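Local structure of uncharacterized protein SP1917 (3C9P) at residues 48-51 / 52-55; 97-100 / 101-105; 16-19 / 20-23; 86-90 / 91-95. The protein is of unknown function, being a small, largely helical, single-chain protein from Streptococcus pneumoniae that belongs to the bacterial DUF2200 family. One frame throughout, in Å; residues are numbered along the deposited sequence. Where two conformers were deposited one is given.

Interaction 1 of 4, residues 48-51 / 52-55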
loop_
_atom_site.group_PDB
_atom_site.type_symbol
_atom_site.label_atom_id
_atom_site.label_comp_id
_atom_site.label_asym_id
_atom_site.label_seq_id
_atom_site.Cartn_x
_atom_site.Cartn_y
_atom_site.Cartn_z
ATOM N N ASP A 48 5.883 7.206 11.200
ATOM C CA ASP A 48 6.149 5.777 11.420
ATOM C C ASP A 48 6.640 5.108 10.139
ATOM O O ASP A 48 7.627 4.360 10.133
ATOM C CB ASP A 48 4.871 5.062 11.872
ATOM C CG ASP A 48 4.438 5.444 13.278
ATOM O OD1 ASP A 48 5.286 5.893 14.061
ATOM O OD2 ASP A 48 3.234 5.257 13.589
ATOM N N VAL A 49 5.938 5.363 9.046
ATOM C CA VAL A 49 6.327 4.788 7.748
ATOM C C VAL A 49 7.762 5.216 7.380
ATOM O O VAL A 49 8.613 4.374 7.037
ATOM C CB VAL A 49 5.346 5.201 6.648
ATOM C CG1 VAL A 49 5.804 4.670 5.274
ATOM C CG2 VAL A 49 3.888 4.722 6.991
ATOM N N LEU A 50 8.044 6.515 7.515
ATOM C CA LEU A 50 9.369 7.047 7.213
ATOM C C LEU A 50 10.452 6.497 8.138
ATOM O O LEU A 50 11.573 6.251 7.697
ATOM C CB LEU A 50 9.345 8.592 7.251
ATOM C CG LEU A 50 8.490 9.222 6.145
ATOM C CD1 LEU A 50 8.598 10.715 6.207
ATOM C CD2 LEU A 50 8.880 8.715 4.744
ATOM N N ALA A 51 10.121 6.291 9.413
ATOM C CA ALA A 51 11.090 5.725 10.365
ATOM C C ALA A 51 11.522 4.318 9.923
ATOM O O ALA A 51 12.699 3.947 10.065
ATOM C CB ALA A 51 10.514 5.717 11.804
ATOM N N CYS A 52 10.583 3.559 9.342
ATOM C CA CYS A 52 10.857 2.195 8.873
ATOM C C CYS A 52 11.875 2.122 7.730
ATOM O O CYS A 52 12.466 1.070 7.490
ATOM C CB CYS A 52 9.572 1.491 8.435
ATOM S SG CYS A 52 8.429 1.119 9.795
ATOM N N LEU A 53 12.066 3.232 7.020
ATOM C CA LEU A 53 13.088 3.297 5.988
ATOM C C LEU A 53 14.482 3.121 6.586
ATOM O O LEU A 53 15.409 2.714 5.883
ATOM C CB LEU A 53 13.023 4.628 5.227
ATOM C CG LEU A 53 11.761 4.852 4.394
ATOM C CD1 LEU A 53 11.827 6.236 3.768
ATOM C CD2 LEU A 53 11.622 3.722 3.345
ATOM N N ASP A 54 14.648 3.456 7.865
ATOM C CA ASP A 54 15.976 3.328 8.510
ATOM C C ASP A 54 16.075 2.063 9.376
ATOM O O ASP A 54 16.964 1.933 10.225
ATOM C CB ASP A 54 16.290 4.581 9.332
ATOM C CG ASP A 54 17.740 4.617 9.807
ATOM O OD1 ASP A 54 18.646 4.356 8.996
ATOM O OD2 ASP A 54 17.968 4.904 10.995
ATOM N N ARG A 55 15.159 1.125 9.149
ATOM C CA ARG A 55 15.146 -0.149 9.851
ATOM C C ARG A 55 15.282 -1.293 8.842
ATOM O O ARG A 55 15.038 -1.109 7.639
ATOM C CB ARG A 55 13.865 -0.273 10.692
ATOM C CG ARG A 55 13.855 0.687 11.892
ATOM C CD ARG A 55 12.608 0.572 12.786
ATOM N NE ARG A 55 12.746 -0.411 13.877
ATOM C CZ ARG A 55 11.960 -1.478 14.049
ATOM N NH1 ARG A 55 10.951 -1.728 13.206
ATOM N NH2 ARG A 55 12.174 -2.304 15.074
#

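Interaction 2 of 4, residues 97-100 / 101-105. With EDO (1,2-ethanediol), chain B.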
loop_
_atom_site.group_PDB
_atom_site.type_symbol
_atom_site.label_atom_id
_atom_site.label_comp_id
_atom_site.label_asym_id
_atom_site.label_seq_id
_atom_site.Cartn_x
_atom_site.Cartn_y
_atom_site.Cartn_z
ATOM N N ARG A 97 -1.668 -6.239 -1.561
ATOM C CA ARG A 97 -2.245 -5.955 -2.873
ATOM C C ARG A 97 -3.223 -4.794 -2.801
ATOM O O ARG A 97 -3.358 -4.063 -3.770
ATOM C CB ARG A 97 -2.904 -7.192 -3.482
ATOM C CG ARG A 97 -1.895 -8.291 -3.880
ATOM C CD ARG A 97 -0.956 -7.772 -4.989
ATOM N NE ARG A 97 -0.077 -8.823 -5.493
ATOM C CZ ARG A 97 1.252 -8.785 -5.460
ATOM N NH1 ARG A 97 1.889 -7.754 -4.942
ATOM N NH2 ARG A 97 1.948 -9.792 -5.963
ATOM N N ARG A 98 -3.883 -4.600 -1.660
ATOM C CA ARG A 98 -4.725 -3.393 -1.506
ATOM C C ARG A 98 -3.862 -2.130 -1.557
ATOM O O ARG A 98 -4.240 -1.149 -2.221
ATOM C CB ARG A 98 -5.550 -3.432 -0.217
ATOM C CG ARG A 98 -6.682 -4.426 -0.244
ATOM C CD ARG A 98 -7.336 -4.550 1.121
ATOM N NE ARG A 98 -8.498 -5.437 1.036
ATOM C CZ ARG A 98 -8.903 -6.285 1.972
ATOM N NH1 ARG A 98 -8.238 -6.423 3.113
ATOM N NH2 ARG A 98 -9.990 -7.008 1.757
ATOM N N LEU A 99 -2.697 -2.150 -0.910
ATOM C CA LEU A 99 -1.765 -1.001 -1.095
ATOM C C LEU A 99 -1.331 -0.807 -2.560
ATOM O O LEU A 99 -1.286 0.332 -3.074
ATOM C CB LEU A 99 -0.544 -1.060 -0.160
ATOM C CG LEU A 99 0.388 0.166 -0.287
ATOM C CD1 LEU A 99 -0.335 1.463 0.065
ATOM C CD2 LEU A 99 1.657 -0.009 0.557
ATOM N N ASP A 100 -1.038 -1.908 -3.244
ATOM C CA ASP A 100 -0.655 -1.814 -4.661
ATOM C C ASP A 100 -1.737 -1.135 -5.483
ATOM O O ASP A 100 -1.414 -0.373 -6.410
ATOM C CB ASP A 100 -0.345 -3.168 -5.278
ATOM C CG ASP A 100 0.970 -3.778 -4.764
ATOM O OD1 ASP A 100 1.974 -3.065 -4.544
ATOM O OD2 ASP A 100 1.002 -5.005 -4.607
ATOM N N LYS A 101 -3.008 -1.442 -5.186
ATOM C CA LYS A 101 -4.144 -0.821 -5.874
ATOM C C LYS A 101 -4.188 0.687 -5.601
ATOM O O LYS A 101 -4.388 1.478 -6.531
ATOM C CB LYS A 101 -5.474 -1.498 -5.458
ATOM C CG LYS A 101 -6.711 -1.046 -6.230
ATOM C CD LYS A 101 -6.604 -1.396 -7.702
ATOM C CE LYS A 101 -7.972 -1.611 -8.318
ATOM N NZ LYS A 101 -7.777 -1.866 -9.783
ATOM N N LEU A 102 -3.987 1.089 -4.340
ATOM C CA LEU A 102 -4.006 2.519 -3.996
ATOM C C LEU A 102 -2.888 3.279 -4.723
ATOM O O LEU A 102 -3.093 4.393 -5.201
ATOM C CB LEU A 102 -3.898 2.744 -2.472
ATOM C CG LEU A 102 -4.973 2.071 -1.596
ATOM C CD1 LEU A 102 -4.689 2.253 -0.070
ATOM C CD2 LEU A 102 -6.356 2.631 -1.949
ATOM N N VAL A 103 -1.721 2.644 -4.814
ATOM C CA VAL A 103 -0.560 3.215 -5.462
ATOM C C VAL A 103 -0.788 3.236 -6.969
ATOM O O VAL A 103 -0.354 4.167 -7.649
ATOM C CB VAL A 103 0.732 2.432 -5.115
ATOM C CG1 VAL A 103 1.890 2.924 -5.936
ATOM C CG2 VAL A 103 1.075 2.657 -3.633
ATOM N N ASP A 104 -1.480 2.227 -7.488
ATOM C CA ASP A 104 -1.840 2.265 -8.922
ATOM C C ASP A 104 -2.690 3.490 -9.258
ATOM O O ASP A 104 -2.425 4.159 -10.265
ATOM C CB ASP A 104 -2.522 0.990 -9.361
ATOM C CG ASP A 104 -2.468 0.801 -10.883
ATOM O OD1 ASP A 104 -1.395 1.017 -11.501
ATOM O OD2 ASP A 104 -3.516 0.437 -11.436
ATOM N N TRP A 105 -3.668 3.823 -8.411
ATOM C CA TRP A 105 -4.418 5.074 -8.598
ATOM C C TRP A 105 -3.497 6.296 -8.646
ATOM O O TRP A 105 -3.686 7.157 -9.480
ATOM C CB TRP A 105 -5.504 5.290 -7.534
ATOM C CG TRP A 105 -6.688 4.382 -7.661
ATOM C CD1 TRP A 105 -7.085 3.421 -6.754
ATOM C CD2 TRP A 105 -7.644 4.346 -8.732
ATOM N NE1 TRP A 105 -8.224 2.792 -7.206
ATOM C CE2 TRP A 105 -8.586 3.330 -8.417
ATOM C CE3 TRP A 105 -7.791 5.061 -9.934
ATOM C CZ2 TRP A 105 -9.666 3.016 -9.254
ATOM C CZ3 TRP A 105 -8.876 4.740 -10.790
ATOM C CH2 TRP A 105 -9.802 3.720 -10.436
HETATM C C1 EDO B . 4.136 -5.668 -4.154
HETATM O O1 EDO B . 4.355 -5.391 -5.537
HETATM C C2 EDO B . 4.980 -4.704 -3.341
HETATM O O2 EDO B . 5.334 -3.596 -4.168
#

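Interaction 3 of 4, residues 16-19 / 20-23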
loop_
_atom_site.group_PDB
_atom_site.type_symbol
_atom_site.label_atom_id
_atom_site.label_comp_id
_atom_site.label_asym_id
_atom_site.label_seq_id
_atom_site.Cartn_x
_atom_site.Cartn_y
_atom_site.Cartn_z
ATOM N N VAL A 16 11.509 -2.222 -1.087
ATOM C CA VAL A 16 10.186 -2.450 -1.694
ATOM C C VAL A 16 9.341 -1.156 -1.718
ATOM O O VAL A 16 8.725 -0.823 -2.745
ATOM C CB VAL A 16 9.412 -3.625 -1.005
ATOM C CG1 VAL A 16 8.016 -3.816 -1.667
ATOM C CG2 VAL A 16 10.243 -4.949 -1.124
ATOM N N TYR A 17 9.292 -0.454 -0.581
ATOM C CA TYR A 17 8.497 0.757 -0.468
ATOM C C TYR A 17 9.034 1.874 -1.357
ATOM O O TYR A 17 8.249 2.609 -2.019
ATOM C CB TYR A 17 8.418 1.196 1.013
ATOM C CG TYR A 17 7.486 2.348 1.252
ATOM C CD1 TYR A 17 6.091 2.169 1.190
ATOM C CD2 TYR A 17 7.987 3.615 1.552
ATOM C CE1 TYR A 17 5.224 3.234 1.400
ATOM C CE2 TYR A 17 7.121 4.695 1.782
ATOM C CZ TYR A 17 5.746 4.485 1.692
ATOM O OH TYR A 17 4.899 5.527 1.912
ATOM N N LEU A 18 10.361 2.007 -1.405
ATOM C CA LEU A 18 10.976 2.997 -2.304
ATOM C C LEU A 18 10.722 2.715 -3.797
ATOM O O LEU A 18 10.581 3.644 -4.609
ATOM C CB LEU A 18 12.468 3.181 -2.012
ATOM C CG LEU A 18 12.788 3.790 -0.632
ATOM C CD1 LEU A 18 14.282 3.649 -0.369
ATOM C CD2 LEU A 18 12.371 5.216 -0.574
ATOM N N ALA A 19 10.617 1.442 -4.158
ATOM C CA ALA A 19 10.199 1.093 -5.524
ATOM C C ALA A 19 8.761 1.520 -5.840
ATOM O O ALA A 19 8.482 1.909 -6.974
ATOM C CB ALA A 19 10.387 -0.421 -5.774
ATOM N N LEU A 20 7.843 1.422 -4.865
ATOM C CA LEU A 20 6.469 1.953 -5.030
ATOM C C LEU A 20 6.506 3.451 -5.337
ATOM O O LEU A 20 5.875 3.940 -6.284
ATOM C CB LEU A 20 5.622 1.759 -3.755
ATOM C CG LEU A 20 5.077 0.421 -3.255
ATOM C CD1 LEU A 20 4.265 0.669 -1.997
ATOM C CD2 LEU A 20 4.239 -0.291 -4.305
ATOM N N ILE A 21 7.267 4.176 -4.525
ATOM C CA ILE A 21 7.463 5.616 -4.723
ATOM C C ILE A 21 8.044 5.925 -6.102
ATOM O O ILE A 21 7.581 6.840 -6.787
ATOM C CB ILE A 21 8.332 6.219 -3.600
ATOM C CG1 ILE A 21 7.515 6.252 -2.298
ATOM C CG2 ILE A 21 8.810 7.653 -3.977
ATOM C CD1 ILE A 21 8.316 6.406 -1.078
ATOM N N ALA A 22 9.041 5.156 -6.518
ATOM C CA ALA A 22 9.660 5.388 -7.822
ATOM C C ALA A 22 8.642 5.250 -8.956
ATOM O O ALA A 22 8.690 6.030 -9.884
ATOM C CB ALA A 22 10.840 4.459 -8.038
ATOM N N LYS A 23 7.762 4.237 -8.877
ATOM C CA LYS A 23 6.679 4.045 -9.846
ATOM C C LYS A 23 5.819 5.297 -9.933
ATOM O O LYS A 23 5.508 5.778 -11.027
ATOM C CB LYS A 23 5.793 2.859 -9.426
ATOM C CG LYS A 23 6.460 1.507 -9.563
ATOM C CD LYS A 23 5.890 0.489 -8.588
ATOM C CE LYS A 23 6.753 -0.775 -8.546
ATOM N NZ LYS A 23 6.540 -1.525 -7.269
HETATM O O HOH W 1 7.683 -2.253 -4.831
#

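Interaction 4 of 4, residues 86-90 / 91-95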
loop_
_atom_site.group_PDB
_atom_site.type_symbol
_atom_site.label_atom_id
_atom_site.label_comp_id
_atom_site.label_asym_id
_atom_site.label_seq_id
_atom_site.Cartn_x
_atom_site.Cartn_y
_atom_site.Cartn_z
ATOM N N GLU A 86 -10.025 -9.053 -3.859
ATOM C CA GLU A 86 -11.027 -9.615 -2.955
ATOM C C GLU A 86 -11.051 -11.167 -2.911
ATOM O O GLU A 86 -11.633 -11.743 -1.999
ATOM C CB GLU A 86 -12.420 -9.073 -3.279
ATOM C CG GLU A 86 -12.917 -9.474 -4.671
ATOM C CD GLU A 86 -12.597 -8.437 -5.748
ATOM O OE1 GLU A 86 -11.573 -7.731 -5.645
ATOM O OE2 GLU A 86 -13.370 -8.336 -6.722
ATOM N N GLU A 87 -10.403 -11.820 -3.874
ATOM C CA GLU A 87 -10.319 -13.287 -3.915
ATOM C C GLU A 87 -8.990 -13.848 -3.431
ATOM O O GLU A 87 -8.759 -15.063 -3.519
ATOM C CB GLU A 87 -10.609 -13.783 -5.337
ATOM C CG GLU A 87 -12.078 -13.615 -5.677
ATOM C CD GLU A 87 -12.409 -13.927 -7.125
ATOM O OE1 GLU A 87 -11.544 -14.464 -7.864
ATOM O OE2 GLU A 87 -13.557 -13.630 -7.515
ATOM N N ILE A 88 -8.113 -12.980 -2.936
ATOM C CA ILE A 88 -6.812 -13.428 -2.419
ATOM C C ILE A 88 -6.979 -14.114 -1.058
ATOM O O ILE A 88 -7.418 -13.491 -0.088
ATOM C CB ILE A 88 -5.768 -12.273 -2.326
ATOM C CG1 ILE A 88 -5.504 -11.667 -3.717
ATOM C CG2 ILE A 88 -4.446 -12.783 -1.682
ATOM C CD1 ILE A 88 -4.692 -10.369 -3.673
ATOM N N ASP A 89 -6.585 -15.379 -0.990
ATOM C CA ASP A 89 -6.785 -16.184 0.217
ATOM C C ASP A 89 -5.869 -15.817 1.377
ATOM O O ASP A 89 -6.309 -15.753 2.534
ATOM C CB ASP A 89 -6.614 -17.659 -0.111
ATOM C CG ASP A 89 -7.889 -18.298 -0.611
ATOM O OD1 ASP A 89 -8.999 -17.718 -0.412
ATOM O OD2 ASP A 89 -7.778 -19.398 -1.211
ATOM N N ASP A 90 -4.601 -15.584 1.049
ATOM C CA ASP A 90 -3.588 -15.206 2.014
ATOM C C ASP A 90 -3.883 -13.773 2.481
ATOM O O ASP A 90 -3.807 -12.833 1.669
ATOM C CB ASP A 90 -2.234 -15.274 1.312
ATOM C CG ASP A 90 -1.068 -15.040 2.247
ATOM O OD1 ASP A 90 -1.259 -14.423 3.317
ATOM O OD2 ASP A 90 0.055 -15.468 1.877
ATOM N N PRO A 91 -4.223 -13.602 3.778
ATOM C CA PRO A 91 -4.637 -12.306 4.291
ATOM C C PRO A 91 -3.544 -11.258 4.261
ATOM O O PRO A 91 -3.836 -10.063 4.128
ATOM C CB PRO A 91 -5.050 -12.598 5.753
ATOM C CG PRO A 91 -4.448 -13.909 6.076
ATOM C CD PRO A 91 -4.291 -14.659 4.801
ATOM N N LEU A 92 -2.294 -11.691 4.401
ATOM C CA LEU A 92 -1.183 -10.744 4.361
ATOM C C LEU A 92 -0.998 -10.240 2.936
ATOM O O LEU A 92 -0.896 -9.036 2.726
ATOM C CB LEU A 92 0.113 -11.359 4.894
ATOM C CG LEU A 92 1.352 -10.441 4.907
ATOM C CD1 LEU A 92 1.113 -9.190 5.754
ATOM C CD2 LEU A 92 2.559 -11.220 5.463
HETATM N N MSE A 93 -0.950 -11.154 1.964
HETATM C CA MSE A 93 -0.863 -10.752 0.565
HETATM C C MSE A 93 -2.060 -9.841 0.186
HETATM O O MSE A 93 -1.932 -8.935 -0.635
HETATM C CB MSE A 93 -0.815 -11.971 -0.349
HETATM C CG MSE A 93 -0.504 -11.660 -1.840
HETATM SE SE MSE A 93 1.230 -10.721 -2.052
HETATM C CE MSE A 93 2.401 -12.278 -1.980
ATOM N N GLN A 94 -3.233 -10.109 0.755
ATOM C CA GLN A 94 -4.403 -9.317 0.400
ATOM C C GLN A 94 -4.234 -7.838 0.793
ATOM O O GLN A 94 -4.564 -6.969 -0.007
ATOM C CB GLN A 94 -5.687 -9.957 0.942
ATOM C CG GLN A 94 -6.953 -9.300 0.483
ATOM C CD GLN A 94 -8.201 -9.998 1.017
ATOM O OE1 GLN A 94 -8.396 -10.117 2.228
ATOM N NE2 GLN A 94 -9.053 -10.446 0.115
ATOM N N GLU A 95 -3.691 -7.557 1.983
ATOM C CA GLU A 95 -3.419 -6.171 2.430
ATOM C C GLU A 95 -2.341 -5.524 1.560
ATOM O O GLU A 95 -2.427 -4.344 1.222
ATOM C CB GLU A 95 -2.985 -6.118 3.911
ATOM C CG GLU A 95 -3.976 -6.763 4.926
ATOM C CD GLU A 95 -5.391 -6.166 4.897
ATOM O OE1 GLU A 95 -5.677 -5.287 4.062
ATOM O OE2 GLU A 95 -6.224 -6.584 5.735
HETATM O O HOH W 2 -7.801 -12.933 2.894
#

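Interaction 1 of 4, residues 48-51 / 52-55
The flat carbonyl groups of Leu50 and Ala51 are each approached over a face by an N-H from three residues further on. Leu53 N stands above the plane of the Leu50 carbonyl, 64° out of it, and bonds to Leu50 O at 3.1 Å; Asp54 N meets Ala51 O at 3.0 Å, 49° out of that plane. The carbonyl of Asp48 is used differently: Cys52 N lies nearer its plane and bonds to Asp48 O at 3.2 Å in the four-residue spacing of an alpha helix, with a second, weak bond from Cys52 N to Val49 O. Beyond this, Arg55 N bonds to Cys52 O at 3.2 Å.

On the flank, Leu50 and Leu53 point the same way side by side, CD2 of Leu50 lying 4.0 Å from CD1 of Leu53. In Leu53, CG is anti to the carbonyl carbon (chi1 -66°), which lays the side chain back beside Leu50, with CB of Leu53 3.3 Å from Leu50 O. Val49 and Cys52 pack on Phe62 of helix 59-64, and Cys52 and Leu53 on Phe13 of helix 13-26. OD2 of Asp48 accepts from Glu45 N. The change from four-residue to three-residue spacing, followed by a type I beta turn from Cys52 to Arg55, is typical of a helix C-terminus tightening into a 3-10-like turn as the chain passes into a loop.

Interaction 2 of 4, residues 97-100 / 101-105
Two successive turns of helix 91-107 meet here, in a buried part of the helical fold, and Leu99 packs on Leu102 and Val103 along one side of the helix. Its backbone follows the regular alpha-helical pattern, with Val103 N bonding to Leu99 O at 2.9 Å and Asp104 N to Asp100 O at 2.8 Å. CD1 is the branch of Leu99 that does the touching. It lies 4.1 Å from CG2 of Val103, whose side chain crosses it at a slant, and 4.4 Å from CD1 of Leu102. Because CG of Leu99 is anti to the backbone N (chi1 -177°), the isobutyl group leans forward along the axis, toward the following turn. Helix 31-42 covers Leu99 and Leu102, and helix 112-119 closes over Leu102 from Val115 and Tyr119.

A neighbouring face of the same helix is charged. Arg97 bends at chi2 (-63°) so that its guanidinium comes round to the carboxylate of Asp100, one turn on, in an i to i+3 salt bridge. The other terminal nitrogen, NH2, donates to the backbone oxygen of Ala3, so that two acceptors restrain the rotation of the guanidinium. A molecule of 1,2-ethanediol, probably from the crystallisation liquor, sits against this ion pair, its O2 giving a weak bond to Asp100 OD1. C1 of the ethanediol lies at the guanidinium edge, 3.2 Å from Arg97 NH1, and that nitrogen grips Asp100 OD2 at 2.9 Å, nearly along the C-O axis.

Interaction 3 of 4, residues 16-19 / 20-23
A ring-to-aliphatic contact between adjacent turns of helix 13-26 brings Tyr17 against Leu20 and Ile21, three and four residues on, in a partly buried stretch of the fold. The CD1 methyls of Leu20 and Ile21 come obliquely to different atoms of the ring. That of Ile21 lies 3.5 Å from CE2 of Tyr17, and that of Leu20 is 4.0 Å from CD1 of Tyr17, the Leu20 chain running at about a right angle to the tyrosine. Tyr17 carries its ring anti to the backbone N (chi1 -173°), while CG1 of Ile21 is anti to the carbonyl carbon, and this pairing folds the isoleucine end back toward the ring. Beneath them Ile21 N bonds almost straight to Tyr17 O at 3.1 Å.

Farther round the helix, in one of the two modelled conformers of Lys23, the extended side chain runs back past the carbonyl of Ala19 and its NZ donates to a water at 2.8 Å. That water gives a proton to Val16 O at 2.7 Å. Val16 O is thus held twice, since Leu20 N also donates to it, at 3.2 Å.

The tyrosine hydroxyl is bonded to His35 ND1, and its ring also meets Phe13. Tyr17 and Ile21 thereby pack on helix 31-42, and Leu20 turns between helix 91-107 and Tyr59 of helix 59-64.

Interaction 4 of 4, residues 86-90 / 91-95
Asp90 meets the first turn of helix 91-107 through both its carboxylate and its backbone carbonyl. OD1 of Asp90 accepts from Leu92 N at 3.1 Å, the donor arriving on the anti side of the carboxylate and 33° out of its plane. Asp90 O takes Gln94 N at 2.9 Å, in the carbonyl plane. CG of Asp90 stands anti to the backbone N (chi1 -174°), which brings OD1 round to Leu92 N.

Ile88 also packs on this turn. Its CG2 rests 4.0 Å from CB of Met93, a selenomethionine in the crystal, and its CB is equally far, 4.0 Å, from CB of Gln94. The side chain of Gln94 runs out fully extended past Ile88, and a water lies between the two, 3.1 Å from Ile88 O and 3.0 Å from Gln94 OE1, placed to donate to either, though it has more acceptors in reach than protons.

Asp90 is thus a classical helix N-cap, followed by Pro91, which has no N-H to offer in the first turn. The negative charge of Asp90 lies at the positive end of the helix dipole and is probably stabilised there.

In the second shell, OD2 of Asp90 is bonded to Tyr9 OH and to Gln6 NE2, so the N-terminal part of the chain fixes the rotation of the capping carboxylate. Gln94 NE2 donates to Ile85 O, which orients its amide and leaves OE1 turned to the water. Tyr9 also packs against Leu92 and Met93, and Phe63 of helix 59-64 lies on Leu92.

Along the chain the order is interaction 3, interaction 1, interaction 4 and interaction 2. Interactions 2 and 4 share helix 91-107, with centres about 13 Å apart, and Ile88 CD1 touches Arg97 CG at 3.5 Å. Interaction 3, on helix 13-26, joins interaction 1 to interaction 2: about 12 Å between centres from interaction 2, where Leu20 packs on Leu99, Asp100 and Val103, and about 14 Å from interaction 1, where Tyr17 meets Val49 and Leu53. Interactions 1 and 4 are surface contacts about 24 Å apart between centres and do not touch. A continuous path of packing therefore runs from the end of helix 46-52 through helix 13-26 to the capped start of helix 91-107.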